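Local coordinates for protein PHOX (Pseudomonas fluorescens, PDB 4A9V) that hydrolyses phosphate monoesters as an alkaline phosphatase, catalysing phosphotransfer with a complex iron-calcium cofactor in a beta-propeller fold, at residues D541-L545 / G581-G585; G482-A486 / F538-Q542. The contacts are given in a common frame with arbitrary orientation. Residues are numbered along the deposited sequence.

In the fold
Both contacts use the turn that joins strands 532-538 and 544-550 of the same propeller blade, and they share Asp541 and Gln542; the centres of contact 1 and contact 2 lie about 8 Å apart. In contact 1 the turn meets the C-terminal tail, mainly through backbone, water and aliphatic groups. In contact 2 it meets the end of strand 478-483 and the loop after it, in the neighbouring blade, through two hydrogen bonds and a CH-pi contact. Each is partly buried and away from the iron-calcium site, contact 2 lying somewhat nearer the chain centre. Gln542 serves both: its carbonyl oxygen takes the tail's amide, its side-chain oxygen the amide of Lys485. Leu545 CG packs on Phe538 CE2 at 3.6 Å, linking the two.

Contact 1 of 2, residues D541-L545 / G581-G585; sequences DQKTL and GGIVG
Build 581-585 as a tail without regular secondary structure, lying alongside 541-545 with Lys543 CA and Ile583 CA 4.4 Å apart. Gln542 takes left-handed angles (69/13) before the chain runs into the extended conformation of Thr544 and Leu545. Its carbonyl accepts the one direct hydrogen bond across the pair, Val584 N to Gln542 O at 3.0 Å, with a CA-H...O contact from Ile583 CA to Gln542 O (3.6 Å) beside it. Asp541, in rotamer p, closes an Asx turn: Lys543 N donates to Asp541 OD1 at 3.0 Å, while OD1 also accepts from Ser539 and OD2 pairs with Arg126. Stretch Lys543 out as mttt over the glycines, CD 3.2 Å from Gly581 O; one water joins Lys543 NZ (3.0 Å) to Gly581 O (2.7 Å), and another lies 2.7 Å from both Lys543 O and Gly582 O. Ile583 (mt) sets CG2 3.9 Å from Gln542 CB. Val584, with chi1 t, faces the strand: CG2 sits 3.5 Å from Lys543 O and CG1 3.8 Å from CD1 of Leu545 (tt), and both side chains also touch Trp490. Gly585 hydrogen-bonds through N to Tyr30 OH and pairs with the Gly12 backbone. The tail thus packs where the turn passes into strand 544-550; it follows strand 572-578, which pairs with N-terminal strand 30-37 in the velcro closure of a beta-propeller.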
ATOM      1  N   ASP A 541     -21.539   8.568   1.674  1.00  9.21           N
ATOM      2  CA  ASP A 541     -22.695   8.414   0.806  1.00  9.84           C
ATOM      3  C   ASP A 541     -22.389   7.786  -0.555  1.00  8.67           C
ATOM      4  O   ASP A 541     -23.313   7.531  -1.323  1.00 10.00           O
ATOM      5  CB  ASP A 541     -23.444   9.750   0.637  1.00 10.67           C
ATOM      6  CG  ASP A 541     -22.674  10.785  -0.189  1.00  9.98           C
ATOM      7  OD1 ASP A 541     -21.592  10.472  -0.737  1.00 10.75           O
ATOM      8  OD2 ASP A 541     -23.152  11.939  -0.274  1.00 13.15           O
ATOM      9  N   GLN A 542     -21.118   7.453  -0.794  1.00  8.48           N
ATOM     10  CA  GLN A 542     -20.701   6.689  -1.973  1.00  8.48           C
ATOM     11  C   GLN A 542     -20.845   7.473  -3.273  1.00  8.30           C
ATOM     12  O   GLN A 542     -20.680   6.909  -4.362  1.00  9.31           O
ATOM     13  CB  GLN A 542     -21.449   5.359  -2.066  1.00 10.00           C
ATOM     14  CG  GLN A 542     -21.493   4.563  -0.769  1.00  9.98           C
ATOM     15  CD  GLN A 542     -20.159   3.938  -0.419  1.00  9.55           C
ATOM     16  OE1 GLN A 542     -19.831   2.866  -0.917  1.00 10.21           O
ATOM     17  NE2 GLN A 542     -19.441   4.541   0.517  1.00 10.15           N
ATOM     18  N   LYS A 543     -21.052   8.784  -3.160  1.00  8.13           N
ATOM     19  CA  LYS A 543     -21.201   9.645  -4.330  1.00  9.32           C
ATOM     20  C   LYS A 543     -19.889  10.301  -4.775  1.00  8.69           C
ATOM     21  O   LYS A 543     -19.826  10.895  -5.851  1.00  9.51           O
ATOM     22  CB  LYS A 543     -22.279  10.696  -4.070  1.00  9.90           C
ATOM     23  CG  LYS A 543     -23.652  10.084  -3.894  1.00 10.62           C
ATOM     24  CD  LYS A 543     -24.664  11.133  -3.493  1.00 14.41           C
ATOM     25  CE  LYS A 543     -26.051  10.536  -3.374  1.00 19.58           C
ATOM     26  NZ  LYS A 543     -27.032  11.536  -2.869  1.00 28.19           N
ATOM     27  N   THR A 544     -18.849  10.181  -3.955  1.00  8.06           N
ATOM     28  CA  THR A 544     -17.514  10.608  -4.342  1.00  8.14           C
ATOM     29  C   THR A 544     -16.536   9.466  -4.120  1.00  7.66           C
ATOM     30  O   THR A 544     -16.511   8.846  -3.059  1.00  8.38           O
ATOM     31  CB  THR A 544     -17.043  11.847  -3.549  1.00  8.82           C
ATOM     32  OG1 THR A 544     -17.988  12.907  -3.716  1.00 10.90           O
ATOM     33  CG2 THR A 544     -15.685  12.319  -4.032  1.00  9.67           C
ATOM     34  N   LEU A 545     -15.773   9.163  -5.163  1.00  7.35           N
ATOM     35  CA  LEU A 545     -14.680   8.206  -5.099  1.00  7.17           C
ATOM     36  C   LEU A 545     -13.384   8.993  -5.185  1.00  6.98           C
ATOM     37  O   LEU A 545     -13.174   9.737  -6.144  1.00  8.14           O
ATOM     38  CB  LEU A 545     -14.801   7.206  -6.269  1.00  8.08           C
ATOM     39  CG  LEU A 545     -13.843   6.000  -6.316  1.00  8.47           C
ATOM     40  CD1 LEU A 545     -14.305   4.996  -7.367  1.00  8.93           C
ATOM     41  CD2 LEU A 545     -12.411   6.417  -6.601  1.00  9.35           C
ATOM     42  N   GLY A 581     -25.153  13.245  -9.801  1.00 15.69           N
ATOM     43  CA  GLY A 581     -25.163  13.243  -8.340  1.00 15.51           C
ATOM     44  C   GLY A 581     -25.354  11.868  -7.717  1.00 14.70           C
ATOM     45  O   GLY A 581     -25.488  11.746  -6.498  1.00 16.46           O
ATOM     46  N   GLY A 582     -25.341  10.826  -8.542  1.00 13.92           N
ATOM     47  CA  GLY A 582     -25.592   9.473  -8.063  1.00 12.93           C
ATOM     48  C   GLY A 582     -24.365   8.747  -7.540  1.00 11.36           C
ATOM     49  O   GLY A 582     -23.266   9.304  -7.460  1.00 11.52           O
ATOM     50  N   ILE A 583     -24.569   7.494  -7.159  1.00 12.17           N
ATOM     51  CA  ILE A 583     -23.532   6.690  -6.532  1.00 10.64           C
ATOM     52  C   ILE A 583     -22.519   6.198  -7.575  1.00  9.82           C
ATOM     53  O   ILE A 583     -22.886   5.725  -8.650  1.00 10.58           O
ATOM     54  CB  ILE A 583     -24.168   5.499  -5.785  1.00 11.64           C
ATOM     55  CG1 ILE A 583     -24.878   5.991  -4.518  1.00 12.90           C
ATOM     56  CG2 ILE A 583     -23.126   4.445  -5.455  1.00 11.31           C
ATOM     57  CD1 ILE A 583     -25.734   4.946  -3.835  1.00 18.09           C
ATOM     58  N   VAL A 584     -21.241   6.395  -7.288  1.00  9.03           N
ATOM     59  CA  VAL A 584     -20.200   6.054  -8.240  1.00  8.70           C
ATOM     60  C   VAL A 584     -20.190   4.550  -8.520  1.00  8.58           C
ATOM     61  O   VAL A 584     -20.147   3.734  -7.604  1.00  9.85           O
ATOM     62  CB  VAL A 584     -18.825   6.539  -7.739  1.00 10.20           C
ATOM     63  CG1 VAL A 584     -17.706   6.002  -8.612  1.00  9.32           C
ATOM     64  CG2 VAL A 584     -18.798   8.063  -7.686  1.00 10.42           C
ATOM     65  N   GLY A 585     -20.216   4.198  -9.800  1.00  8.98           N
ATOM     66  CA  GLY A 585     -20.193   2.799 -10.229  1.00 10.21           C
ATOM     67  C   GLY A 585     -21.564   2.214 -10.514  1.00 10.52           C
ATOM     68  O   GLY A 585     -21.675   1.162 -11.141  1.00 12.19           O
TER
HETATM   69  O   HOH W   1     -21.674  11.536  -7.660  1.00 11.27           O
HETATM   70  O   HOH W   2     -26.625  13.664  -4.955  1.00 26.38           O

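Contact 2 of 2, residues G482-A486 / F538-Q542; sequences GFDKA and FSPDQ
Two hydrogen bonds from Lys485 set the geometry: its N donates to Gln542 OE1 at 2.9 Å, nearly straight (169°), and its NZ to Pro540 O, also 2.9 Å. Lys485 is fully extended beyond chi1 (mttt), which carries NZ to Pro540 O. Gln542, mm with chi3 at -83°, folds over the type I turn Ser539-Gln542, so that OE1 faces 482-486 while NE2 makes weak bonds back to Ser539 O (3.0 Å) and Pro540 O (3.3 Å). A water accepts from Ala486 N (3.1 Å) and donates to Gln542 OE1 (2.7 Å). These are the turns that follow the innermost strands, 478-483 and 532-538, of two successive propeller blades, so the contact joins blade to blade; the nearest CA atoms, of Asp484 and Phe538, are 7.2 Å apart. Asp484 (chi1 p) lays CB over the Phe538 ring, 3.9 Å from its centroid and 15° off the normal, a CH-pi contact, and its carboxylate turns to Arg488 and Trp490. Pro540 packs on Leu73 and Glu75.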
ATOM      1  N   GLY A 482     -10.115  -1.856  -3.701  1.00  6.21           N
ATOM      2  CA  GLY A 482     -11.036  -1.320  -2.711  1.00  6.47           C
ATOM      3  C   GLY A 482     -12.424  -1.847  -2.964  1.00  6.88           C
ATOM      4  O   GLY A 482     -12.849  -1.930  -4.103  1.00  9.60           O
ATOM      5  N   PHE A 483     -13.165  -2.131  -1.902  1.00  7.18           N
ATOM      6  CA  PHE A 483     -14.598  -2.375  -2.005  1.00  6.94           C
ATOM      7  C   PHE A 483     -15.357  -1.099  -1.691  1.00  7.47           C
ATOM      8  O   PHE A 483     -14.964  -0.337  -0.800  1.00  9.45           O
ATOM      9  CB  PHE A 483     -15.042  -3.473  -1.034  1.00  7.67           C
ATOM     10  CG  PHE A 483     -14.977  -4.856  -1.614  1.00  7.36           C
ATOM     11  CD1 PHE A 483     -15.926  -5.274  -2.528  1.00  8.35           C
ATOM     12  CD2 PHE A 483     -13.989  -5.750  -1.219  1.00  8.00           C
ATOM     13  CE1 PHE A 483     -15.883  -6.538  -3.059  1.00  8.84           C
ATOM     14  CE2 PHE A 483     -13.938  -7.020  -1.761  1.00  8.45           C
ATOM     15  CZ  PHE A 483     -14.902  -7.422  -2.661  1.00  8.78           C
ATOM     16  N   ASP A 484     -16.499  -0.917  -2.340  1.00  7.39           N
ATOM     17  CA  ASP A 484     -17.488   0.022  -1.855  1.00  8.07           C
ATOM     18  C   ASP A 484     -18.609  -0.717  -1.135  1.00  8.77           C
ATOM     19  O   ASP A 484     -18.621  -1.949  -1.052  1.00  9.01           O
ATOM     20  CB  ASP A 484     -18.014   0.922  -2.984  1.00  8.44           C
ATOM     21  CG  ASP A 484     -18.683   0.156  -4.105  1.00  8.55           C
ATOM     22  OD1 ASP A 484     -19.257  -0.919  -3.847  1.00  9.07           O
ATOM     23  OD2 ASP A 484     -18.717   0.708  -5.229  1.00  9.65           O
ATOM     24  N   LYS A 485     -19.524   0.039  -0.541  1.00  8.74           N
ATOM     25  CA  LYS A 485     -20.547  -0.545   0.320  1.00  9.59           C
ATOM     26  C   LYS A 485     -21.470  -1.476  -0.456  1.00  9.80           C
ATOM     27  O   LYS A 485     -21.991  -2.440   0.095  1.00 11.29           O
ATOM     28  CB  LYS A 485     -21.368   0.556   0.997  1.00  9.73           C
ATOM     29  CG  LYS A 485     -20.603   1.316   2.067  1.00 10.44           C
ATOM     30  CD  LYS A 485     -21.452   2.421   2.663  1.00 11.62           C
ATOM     31  CE  LYS A 485     -20.690   3.210   3.712  1.00 12.51           C
ATOM     32  NZ  LYS A 485     -21.508   4.312   4.287  1.00 15.49           N
ATOM     33  N   ALA A 486     -21.659  -1.200  -1.742  1.00  9.52           N
ATOM     34  CA  ALA A 486     -22.509  -2.031  -2.585  1.00  9.76           C
ATOM     35  C   ALA A 486     -21.873  -3.376  -2.908  1.00  9.10           C
ATOM     36  O   ALA A 486     -22.563  -4.283  -3.359  1.00 10.84           O
ATOM     37  CB  ALA A 486     -22.849  -1.295  -3.868  1.00 11.09           C
ATOM     38  N   PHE A 538     -13.970   6.233  -0.329  1.00  8.09           N
ATOM     39  CA  PHE A 538     -15.271   6.753  -0.714  1.00  8.19           C
ATOM     40  C   PHE A 538     -15.774   7.717   0.350  1.00  8.32           C
ATOM     41  O   PHE A 538     -15.598   7.494   1.545  1.00  8.96           O
ATOM     42  CB  PHE A 538     -16.269   5.607  -0.888  1.00  8.43           C
ATOM     43  CG  PHE A 538     -16.004   4.761  -2.097  1.00  9.57           C
ATOM     44  CD1 PHE A 538     -15.091   3.720  -2.051  1.00 10.35           C
ATOM     45  CD2 PHE A 538     -16.675   5.007  -3.282  1.00 10.27           C
ATOM     46  CE1 PHE A 538     -14.784   3.003  -3.192  1.00 10.37           C
ATOM     47  CE2 PHE A 538     -16.370   4.293  -4.429  1.00 11.37           C
ATOM     48  CZ  PHE A 538     -15.444   3.271  -4.375  1.00 11.00           C
ATOM     49  N   SER A 539     -16.547   8.709  -0.068  1.00  8.30           N
ATOM     50  CA  SER A 539     -17.382   9.421   0.881  1.00  8.45           C
ATOM     51  C   SER A 539     -18.375   8.430   1.488  1.00  8.27           C
ATOM     52  O   SER A 539     -18.760   7.455   0.841  1.00  8.52           O
ATOM     53  CB  SER A 539     -18.118  10.562   0.180  1.00  9.76           C
ATOM     54  OG  SER A 539     -18.905  10.058  -0.879  1.00  9.58           O
ATOM     55  N   PRO A 540     -18.906   8.747   2.679  1.00  8.64           N
ATOM     56  CA  PRO A 540     -19.861   7.816   3.280  1.00  9.78           C
ATOM     57  C   PRO A 540     -21.087   7.553   2.406  1.00  9.09           C
ATOM     58  O   PRO A 540     -21.529   6.403   2.302  1.00 10.33           O
ATOM     59  CB  PRO A 540     -20.214   8.494   4.602  1.00 10.54           C
ATOM     60  CG  PRO A 540     -18.950   9.202   4.966  1.00 11.39           C
ATOM     61  CD  PRO A 540     -18.395   9.716   3.664  1.00  9.99           C
ATOM     62  N   ASP A 541     -21.539   8.568   1.674  1.00  9.21           N
ATOM     63  CA  ASP A 541     -22.695   8.414   0.806  1.00  9.84           C
ATOM     64  C   ASP A 541     -22.389   7.786  -0.555  1.00  8.67           C
ATOM     65  O   ASP A 541     -23.313   7.531  -1.323  1.00 10.00           O
ATOM     66  CB  ASP A 541     -23.444   9.750   0.637  1.00 10.67           C
ATOM     67  CG  ASP A 541     -22.674  10.785  -0.189  1.00  9.98           C
ATOM     68  OD1 ASP A 541     -21.592  10.472  -0.737  1.00 10.75           O
ATOM     69  OD2 ASP A 541     -23.152  11.939  -0.274  1.00 13.15           O
ATOM     70  N   GLN A 542     -21.118   7.453  -0.794  1.00  8.48           N
ATOM     71  CA  GLN A 542     -20.701   6.689  -1.973  1.00  8.48           C
ATOM     72  C   GLN A 542     -20.845   7.473  -3.273  1.00  8.30           C
ATOM     73  O   GLN A 542     -20.680   6.909  -4.362  1.00  9.31           O
ATOM     74  CB  GLN A 542     -21.449   5.359  -2.066  1.00 10.00           C
ATOM     75  CG  GLN A 542     -21.493   4.563  -0.769  1.00  9.98           C
ATOM     76  CD  GLN A 542     -20.159   3.938  -0.419  1.00  9.55           C
ATOM     77  OE1 GLN A 542     -19.831   2.866  -0.917  1.00 10.21           O
ATOM     78  NE2 GLN A 542     -19.441   4.541   0.517  1.00 10.15           N
TER
HETATM   79  O   HOH W   3     -21.520   1.772  -2.764  1.00 10.57           O